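Local coordinates for protein glutamyl endopeptidase (Staphylococcus epidermidis, PDB 6PYM) that probably hydrolyses proteins as a secreted serine endopeptidase, cutting preferentially on the carbonyl side of glutamate and also after aspartate, at residues 22-28 with 62-68; 38-42 with 114-118; 128-132 with 160-164. The protein carries 1 engineered substitution. One frame throughout, in Å; residues are numbered along the deposited sequence.

Contact 1 (22-28 with 62-68)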
loop_
_atom_site.group_PDB
_atom_site.type_symbol
_atom_site.label_atom_id
_atom_site.label_comp_id
_atom_site.label_asym_id
_atom_site.label_seq_id
_atom_site.Cartn_x
_atom_site.Cartn_y
_atom_site.Cartn_z
ATOM N N VAL A 22 -0.804 -6.881 -2.185
ATOM C CA VAL A 22 -1.745 -5.817 -1.854
ATOM C C VAL A 22 -2.599 -6.262 -0.672
ATOM O O VAL A 22 -3.143 -7.377 -0.673
ATOM C CB VAL A 22 -2.598 -5.469 -3.084
ATOM C CG1 VAL A 22 -3.587 -4.360 -2.759
ATOM C CG2 VAL A 22 -1.707 -5.076 -4.262
ATOM N N SER A 23 -2.725 -5.398 0.345
ATOM C CA SER A 23 -3.277 -5.814 1.625
ATOM C C SER A 23 -4.349 -4.860 2.131
ATOM O O SER A 23 -4.248 -3.639 1.970
ATOM C CB SER A 23 -2.181 -5.928 2.679
ATOM O OG SER A 23 -1.168 -6.838 2.273
ATOM N N PHE A 24 -5.355 -5.440 2.777
ATOM C CA PHE A 24 -6.459 -4.723 3.401
ATOM C C PHE A 24 -6.177 -4.561 4.889
ATOM O O PHE A 24 -5.748 -5.517 5.549
ATOM C CB PHE A 24 -7.739 -5.535 3.181
ATOM C CG PHE A 24 -8.923 -5.083 3.992
ATOM C CD1 PHE A 24 -9.592 -3.909 3.686
ATOM C CD2 PHE A 24 -9.392 -5.864 5.047
ATOM C CE1 PHE A 24 -10.694 -3.510 4.434
ATOM C CE2 PHE A 24 -10.490 -5.470 5.789
ATOM C CZ PHE A 24 -11.137 -4.299 5.479
ATOM N N ILE A 25 -6.394 -3.356 5.413
ATOM C CA ILE A 25 -6.109 -3.043 6.807
ATOM C C ILE A 25 -7.409 -2.681 7.509
ATOM O O ILE A 25 -8.181 -1.854 7.009
ATOM C CB ILE A 25 -5.098 -1.891 6.919
ATOM C CG1 ILE A 25 -3.787 -2.277 6.233
ATOM C CG2 ILE A 25 -4.848 -1.542 8.379
ATOM C CD1 ILE A 25 -2.684 -1.233 6.372
ATOM N N TYR A 26 -7.640 -3.284 8.677
ATOM C CA TYR A 26 -8.856 -3.072 9.451
ATOM C C TYR A 26 -8.455 -2.708 10.871
ATOM O O TYR A 26 -7.679 -3.430 11.502
ATOM C CB TYR A 26 -9.699 -4.349 9.448
ATOM C CG TYR A 26 -11.060 -4.222 10.106
ATOM C CD1 TYR A 26 -11.223 -4.457 11.471
ATOM C CD2 TYR A 26 -12.186 -3.899 9.357
ATOM C CE1 TYR A 26 -12.480 -4.357 12.072
ATOM C CE2 TYR A 26 -13.442 -3.793 9.951
ATOM C CZ TYR A 26 -13.580 -4.031 11.301
ATOM O OH TYR A 26 -14.832 -3.929 11.873
ATOM N N ILE A 27 -8.958 -1.576 11.362
ATOM C CA ILE A 27 -8.643 -1.096 12.708
ATOM C C ILE A 27 -9.947 -0.740 13.412
ATOM O O ILE A 27 -10.618 0.222 13.018
ATOM C CB ILE A 27 -7.704 0.123 12.686
ATOM C CG1 ILE A 27 -6.413 -0.181 11.922
ATOM C CG2 ILE A 27 -7.377 0.561 14.112
ATOM C CD1 ILE A 27 -5.506 1.030 11.734
ATOM N N PRO A 28 -10.348 -1.482 14.452
ATOM C CA PRO A 28 -11.562 -1.092 15.180
ATOM C C PRO A 28 -11.344 0.177 15.998
ATOM O O PRO A 28 -10.225 0.466 16.399
ATOM C CB PRO A 28 -11.819 -2.284 16.101
ATOM C CG PRO A 28 -10.500 -2.943 16.261
ATOM C CD PRO A 28 -9.743 -2.714 14.979
ATOM N N ASN A 62 -4.011 -3.575 17.643
ATOM C CA ASN A 62 -5.315 -3.176 17.137
ATOM C C ASN A 62 -5.420 -3.262 15.620
ATOM O O ASN A 62 -6.518 -3.088 15.086
ATOM C CB ASN A 62 -5.617 -1.733 17.560
ATOM C CG ASN A 62 -5.851 -1.592 19.054
ATOM O OD1 ASN A 62 -6.311 -2.522 19.712
ATOM N ND2 ASN A 62 -5.550 -0.414 19.591
ATOM N N ILE A 63 -4.323 -3.513 14.911
ATOM C CA ILE A 63 -4.315 -3.466 13.452
ATOM C C ILE A 63 -4.344 -4.886 12.905
ATOM O O ILE A 63 -3.464 -5.695 13.221
ATOM C CB ILE A 63 -3.085 -2.714 12.928
ATOM C CG1 ILE A 63 -2.969 -1.347 13.598
ATOM C CG2 ILE A 63 -3.173 -2.573 11.421
ATOM C CD1 ILE A 63 -1.681 -0.633 13.268
ATOM N N SER A 64 -5.329 -5.179 12.059
ATOM C CA SER A 64 -5.397 -6.432 11.318
ATOM C C SER A 64 -5.005 -6.189 9.865
ATOM O O SER A 64 -5.518 -5.266 9.223
ATOM C CB SER A 64 -6.815 -6.997 11.350
ATOM O OG SER A 64 -7.183 -7.433 12.648
ATOM N N VAL A 65 -4.135 -7.044 9.340
ATOM C CA VAL A 65 -3.644 -6.950 7.966
ATOM C C VAL A 65 -4.043 -8.219 7.236
ATOM O O VAL A 65 -3.690 -9.323 7.667
ATOM C CB VAL A 65 -2.119 -6.777 7.928
ATOM C CG1 VAL A 65 -1.624 -6.725 6.486
ATOM C CG2 VAL A 65 -1.703 -5.532 8.698
ATOM N N HIS A 66 -4.747 -8.065 6.120
ATOM C CA HIS A 66 -5.247 -9.192 5.334
ATOM C C HIS A 66 -4.639 -9.104 3.938
ATOM O O HIS A 66 -5.195 -8.437 3.051
ATOM C CB HIS A 66 -6.774 -9.140 5.241
ATOM C CG HIS A 66 -7.494 -9.265 6.554
ATOM N ND1 HIS A 66 -7.767 -8.205 7.395
ATOM C CD2 HIS A 66 -8.063 -10.351 7.132
ATOM C CE1 HIS A 66 -8.455 -8.637 8.443
ATOM N NE2 HIS A 66 -8.645 -9.935 8.306
ATOM N N PRO A 67 -3.503 -9.752 3.690
ATOM C CA PRO A 67 -2.929 -9.701 2.340
ATOM C C PRO A 67 -3.815 -10.479 1.385
ATOM O O PRO A 67 -4.350 -11.537 1.728
ATOM C CB PRO A 67 -1.563 -10.376 2.512
ATOM C CG PRO A 67 -1.760 -11.317 3.664
ATOM C CD PRO A 67 -2.741 -10.642 4.589
ATOM N N SER A 68 -3.992 -9.937 0.186
ATOM C CA SER A 68 -4.761 -10.597 -0.864
ATOM C C SER A 68 -6.242 -10.688 -0.544
ATOM O O SER A 68 -6.934 -11.541 -1.114
ATOM C CB SER A 68 -4.233 -12.001 -1.226
ATOM O OG SER A 68 -2.850 -12.175 -0.956
#
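Phe-24 and His-66 exchange two backbone hydrogen bonds, His-66 N to Phe-24 O at 2.8 Å and Phe-24 N to His-66 O at 3.0 Å, and Tyr-26 and Ser-64 form a second such pair. Ser-68 N, donating to Val-22 O, ends the row; Pro-67 suits the non-hydrogen-bonded site opposite Ser-23, where no N-H is needed for pairing. The antiparallel strands 22-27 and 64-67 are the first and last in the order of a six-stranded sheet, and their pairing closes it into the N-terminal barrel of the chymotrypsin-like fold. Apolar contacts line the barrel interior. Ile-63 lies alongside both Ile-25 and Ile-27: its CG2 meets Ile-25 CG2 at 3.6 Å, while its CG1 lies 3.9 Å from Ile-27 CD1. Ile-25 and Val-65 reach Ile-46, Ile-63 and Val-65 reach Leu-97. On the face that carries Tyr-26 and Ser-64, the rings of Phe-24 and His-66 lie side by side, their planes inclined at 43°. His-66 ND1 sits at the edge of the Phe-24 ring, 3.7 Å from CD2; with CG anti to the backbone N (chi1 168°), the Phe-24 side chain runs alongside that of His-66. Tyr-75 stacks on His-66, and Tyr-134 packs edge-to-face with Phe-24.

Contact 2 (38-42 with 114-118)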
loop_
_atom_site.group_PDB
_atom_site.type_symbol
_atom_site.label_atom_id
_atom_site.label_comp_id
_atom_site.label_asym_id
_atom_site.label_seq_id
_atom_site.Cartn_x
_atom_site.Cartn_y
_atom_site.Cartn_z
ATOM N N GLY A 38 -2.370 -1.424 2.152
ATOM C CA GLY A 38 -0.937 -1.495 2.328
ATOM C C GLY A 38 -0.356 -2.503 1.369
ATOM O O GLY A 38 -1.068 -3.072 0.540
ATOM N N VAL A 39 0.944 -2.762 1.511
ATOM C CA VAL A 39 1.609 -3.698 0.606
ATOM C C VAL A 39 2.687 -4.463 1.363
ATOM O O VAL A 39 3.518 -3.866 2.060
ATOM C CB VAL A 39 2.146 -2.983 -0.657
ATOM C CG1 VAL A 39 3.153 -1.880 -0.313
ATOM C CG2 VAL A 39 2.734 -3.987 -1.641
ATOM N N VAL A 40 2.675 -5.789 1.224
ATOM C CA VAL A 40 3.708 -6.620 1.836
ATOM C C VAL A 40 5.024 -6.410 1.106
ATOM O O VAL A 40 5.083 -6.530 -0.122
ATOM C CB VAL A 40 3.313 -8.104 1.782
ATOM C CG1 VAL A 40 4.435 -8.968 2.361
ATOM C CG2 VAL A 40 2.003 -8.344 2.515
ATOM N N VAL A 41 6.097 -6.139 1.861
ATOM C CA VAL A 41 7.407 -5.851 1.271
ATOM C C VAL A 41 8.557 -6.631 1.899
ATOM O O VAL A 41 9.690 -6.543 1.417
ATOM C CB VAL A 41 7.738 -4.344 1.272
ATOM C CG1 VAL A 41 6.718 -3.552 0.484
ATOM C CG2 VAL A 41 7.849 -3.808 2.692
ATOM N N GLY A 42 8.297 -7.377 2.968
ATOM C CA GLY A 42 9.340 -8.151 3.614
ATOM C C GLY A 42 8.734 -9.276 4.424
ATOM O O GLY A 42 7.512 -9.407 4.534
ATOM N N PRO A 114 6.634 -10.957 -1.334
ATOM C CA PRO A 114 6.804 -9.521 -1.092
ATOM C C PRO A 114 6.944 -8.761 -2.404
ATOM O O PRO A 114 7.556 -9.245 -3.364
ATOM C CB PRO A 114 8.083 -9.456 -0.252
ATOM C CG PRO A 114 8.091 -10.765 0.481
ATOM C CD PRO A 114 7.591 -11.757 -0.548
ATOM N N ALA A 115 6.355 -7.570 -2.441
ATOM C CA ALA A 115 6.391 -6.758 -3.644
ATOM C C ALA A 115 7.812 -6.313 -3.955
ATOM O O ALA A 115 8.650 -6.158 -3.063
ATOM C CB ALA A 115 5.512 -5.525 -3.466
ATOM N N THR A 116 8.080 -6.128 -5.241
ATOM C CA THR A 116 9.329 -5.525 -5.679
ATOM C C THR A 116 9.192 -4.012 -5.637
ATOM O O THR A 116 8.213 -3.459 -6.146
ATOM C CB THR A 116 9.638 -5.966 -7.112
ATOM O OG1 THR A 116 9.749 -7.394 -7.169
ATOM C CG2 THR A 116 10.944 -5.344 -7.597
ATOM N N ILE A 117 10.166 -3.348 -5.025
ATOM C CA ILE A 117 10.234 -1.894 -4.962
ATOM C C ILE A 117 11.035 -1.398 -6.155
ATOM O O ILE A 117 12.087 -1.963 -6.485
ATOM C CB ILE A 117 10.930 -1.462 -3.659
ATOM C CG1 ILE A 117 10.292 -2.121 -2.431
ATOM C CG2 ILE A 117 10.979 0.058 -3.559
ATOM C CD1 ILE A 117 8.829 -1.799 -2.230
ATOM N N SER A 118 10.579 -0.320 -6.782
ATOM C CA SER A 118 11.365 0.302 -7.841
ATOM C C SER A 118 12.483 1.162 -7.261
ATOM O O SER A 118 12.301 1.863 -6.264
ATOM C CB SER A 118 10.467 1.181 -8.704
ATOM O OG SER A 118 11.213 1.812 -9.731
HETATM O O HOH W 1 10.526 -6.379 -1.140
#
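A water donates to Val-41 O and also to Ala-115 O, at 2.7 Å from each, so that these two acceptors, which could not bond to each other, are joined through it. One carbonyl earlier along the strand, Val-40 O accepts a nearly straight hydrogen bond from Ala-115 N, the other end of the residue whose carbonyl holds the water (2.8 Å, 177° at the hydrogen). The donor approaches 21° out of the carbonyl plane, and Pro-114 CA adds a weak CA-H...O contact to Val-40 O at 3.6 Å. Val-41 and Gly-42 form a classic beta bulge, both facing one residue of strand 45-48. The bulge ends strand 34-42 of the N-terminal barrel, and 114-118 belongs to the connection that leads from this barrel to the second one of the chymotrypsin-like fold; its Ala-115 and Ile-117 also touch Val-180 of the second barrel. Proline suits position 114 because its ring offers a compact apolar surface: Pro-114 CB packs on the peptide between Val-41 and Gly-42, 3.6 Å from Val-41 C. Small Ala-115 lets the backbones come close, and its CB meets Val-39 CG2 at 3.7 Å. With chi1 of Val-39 at 59°, CG1 takes the place between backbone N and carbonyl carbon, and CG2, anti to the N, faces Ala-115, while the side chain also packs on Ile-183. Ile-117, the longest side chain here, bridges a wider gap. Its bent chain brings CD1 to 3.9 Å from Val-41 CG1, the two side chains crossing obliquely. Around Val-41 the apolar cluster continues into Leu-47, Ile-210 and Ile-213, where the C-terminal part of the chain joins in.

Contact 3 (128-132 with 160-164)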
loop_
_atom_site.group_PDB
_atom_site.type_symbol
_atom_site.label_atom_id
_atom_site.label_comp_id
_atom_site.label_asym_id
_atom_site.label_seq_id
_atom_site.Cartn_x
_atom_site.Cartn_y
_atom_site.Cartn_z
ATOM N N ASN A 128 2.556 5.764 -17.338
ATOM C CA ASN A 128 1.322 5.060 -17.016
ATOM C C ASN A 128 1.534 4.171 -15.798
ATOM O O ASN A 128 2.479 3.379 -15.751
ATOM C CB ASN A 128 0.900 4.195 -18.201
ATOM C CG ASN A 128 0.481 5.011 -19.404
ATOM O OD1 ASN A 128 -0.218 6.009 -19.281
ATOM N ND2 ASN A 128 0.908 4.578 -20.584
ATOM N N ILE A 129 0.642 4.297 -14.813
ATOM C CA ILE A 129 0.779 3.620 -13.530
ATOM C C ILE A 129 -0.585 3.110 -13.083
ATOM O O ILE A 129 -1.620 3.423 -13.675
ATOM C CB ILE A 129 1.379 4.552 -12.458
ATOM C CG1 ILE A 129 0.502 5.796 -12.305
ATOM C CG2 ILE A 129 2.829 4.930 -12.810
ATOM C CD1 ILE A 129 0.684 6.515 -10.994
ATOM N N THR A 130 -0.573 2.319 -12.011
ATOM C CA THR A 130 -1.787 1.919 -11.319
ATOM C C THR A 130 -1.631 2.160 -9.827
ATOM O O THR A 130 -0.517 2.170 -9.294
ATOM C CB THR A 130 -2.128 0.441 -11.547
ATOM O OG1 THR A 130 -1.001 -0.379 -11.204
ATOM C CG2 THR A 130 -2.521 0.187 -12.995
ATOM N N VAL A 131 -2.763 2.353 -9.154
ATOM C CA VAL A 131 -2.838 2.363 -7.695
ATOM C C VAL A 131 -3.866 1.312 -7.321
ATOM O O VAL A 131 -5.015 1.383 -7.776
ATOM C CB VAL A 131 -3.198 3.750 -7.135
ATOM C CG1 VAL A 131 -3.435 3.683 -5.625
ATOM C CG2 VAL A 131 -2.079 4.718 -7.436
ATOM N N THR A 132 -3.463 0.348 -6.502
ATOM C CA THR A 132 -4.288 -0.823 -6.252
ATOM C C THR A 132 -4.430 -1.031 -4.756
ATOM O O THR A 132 -3.436 -1.026 -4.026
ATOM C CB THR A 132 -3.705 -2.037 -6.971
ATOM O OG1 THR A 132 -3.668 -1.729 -8.367
ATOM C CG2 THR A 132 -4.548 -3.295 -6.737
ATOM N N TYR A 160 -0.601 11.964 -9.256
ATOM C CA TYR A 160 -1.165 11.305 -10.427
ATOM C C TYR A 160 -2.605 11.749 -10.645
ATOM O O TYR A 160 -3.246 12.329 -9.761
ATOM C CB TYR A 160 -1.061 9.771 -10.338
ATOM C CG TYR A 160 -1.098 9.225 -8.927
ATOM C CD1 TYR A 160 -2.289 9.145 -8.205
ATOM C CD2 TYR A 160 0.061 8.779 -8.322
ATOM C CE1 TYR A 160 -2.305 8.638 -6.919
ATOM C CE2 TYR A 160 0.060 8.282 -7.041
ATOM C CZ TYR A 160 -1.121 8.208 -6.338
ATOM O OH TYR A 160 -1.094 7.703 -5.062
ATOM N N ASP A 161 -3.110 11.441 -11.843
ATOM C CA ASP A 161 -4.421 11.893 -12.306
ATOM C C ASP A 161 -5.506 10.827 -12.189
ATOM O O ASP A 161 -6.629 11.043 -12.659
ATOM C CB ASP A 161 -4.340 12.433 -13.744
ATOM C CG ASP A 161 -4.108 11.346 -14.790
ATOM O OD1 ASP A 161 -4.077 10.145 -14.469
ATOM O OD2 ASP A 161 -3.962 11.708 -15.981
ATOM N N LEU A 162 -5.206 9.694 -11.573
ATOM C CA LEU A 162 -6.156 8.607 -11.403
ATOM C C LEU A 162 -6.949 8.795 -10.110
ATOM O O LEU A 162 -6.496 9.449 -9.167
ATOM C CB LEU A 162 -5.426 7.263 -11.404
ATOM C CG LEU A 162 -4.296 7.074 -10.387
ATOM C CD1 LEU A 162 -4.812 6.544 -9.045
ATOM C CD2 LEU A 162 -3.196 6.170 -10.951
ATOM N N SER A 163 -8.146 8.212 -10.075
ATOM C CA SER A 163 -9.059 8.371 -8.947
ATOM C C SER A 163 -8.785 7.378 -7.816
ATOM O O SER A 163 -8.403 6.226 -8.042
ATOM C CB SER A 163 -10.499 8.184 -9.413
ATOM O OG SER A 163 -10.936 9.246 -10.241
ATOM N N THR A 164 -9.016 7.843 -6.584
ATOM C CA THR A 164 -8.946 7.022 -5.381
ATOM C C THR A 164 -10.030 7.501 -4.424
ATOM O O THR A 164 -10.554 8.607 -4.565
ATOM C CB THR A 164 -7.585 7.148 -4.679
ATOM O OG1 THR A 164 -7.413 8.493 -4.224
ATOM C CG2 THR A 164 -6.430 6.789 -5.607
#
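Val-131 CG2 sits over one face of the Tyr-160 ring, 4.1 Å from the centroid and 24° off the normal, in a CH-pi contact shifted toward the rim near CZ. The same methyl also meets Leu-162 CD1 at 3.7 Å, in a direction roughly perpendicular to the ring contact. Ile-129 CD1 packs against the ring's other end, 3.6 Å from Tyr-160 CD2, and lies 3.9 Å from Leu-162 CD2; chi1 of 58° puts CG1 between the backbone N and the carbonyl carbon, directing the long arm at both partners. The side chains cross at about right angles. These apolar residues pack with Val-173 inside the second barrel. Packing is looser at Thr-164, whose CG2 lies 4.3 Å from Val-131 CG1. On the strand's other face Thr-130 turns away and is partly exposed. Tyr-160 OH finds its partner in His-184, and Thr-164 OG1 makes a weak hydrogen bond to Val-1 N, in a corner that probably belongs to the glutamate pocket, as in the related V8 protease. Between these two segments the contact is purely apolar and rests on shape and burial; the polar bonds of 160-164 go to other parts, such as Asn-193.

How the contacts relate
Contacts 1 and 2 share the first barrel: strands 22-27 and 34-42 are neighbours, joined by a probable hydrogen bond from Ser-23 N to Gly-38 O (2.9 Å), and their centres lie 15 Å apart. Contact 3 belongs to the second barrel, its centre 21 Å from that of contact 1 and 17 Å from that of contact 2. The barrels still touch, Val-22 CG1 lying 3.6 Å from Thr-132 O. Between them lies the predicted charge relay site, whose serine position carries the engineered Ala-169. The side chains of Ile-25 in contact 1 and Thr-164 in contact 3 both lie about 8 Å from the side chain of Ala-169. That of Val-39 in contact 2 is about 12 Å from the Ala-169 side chain.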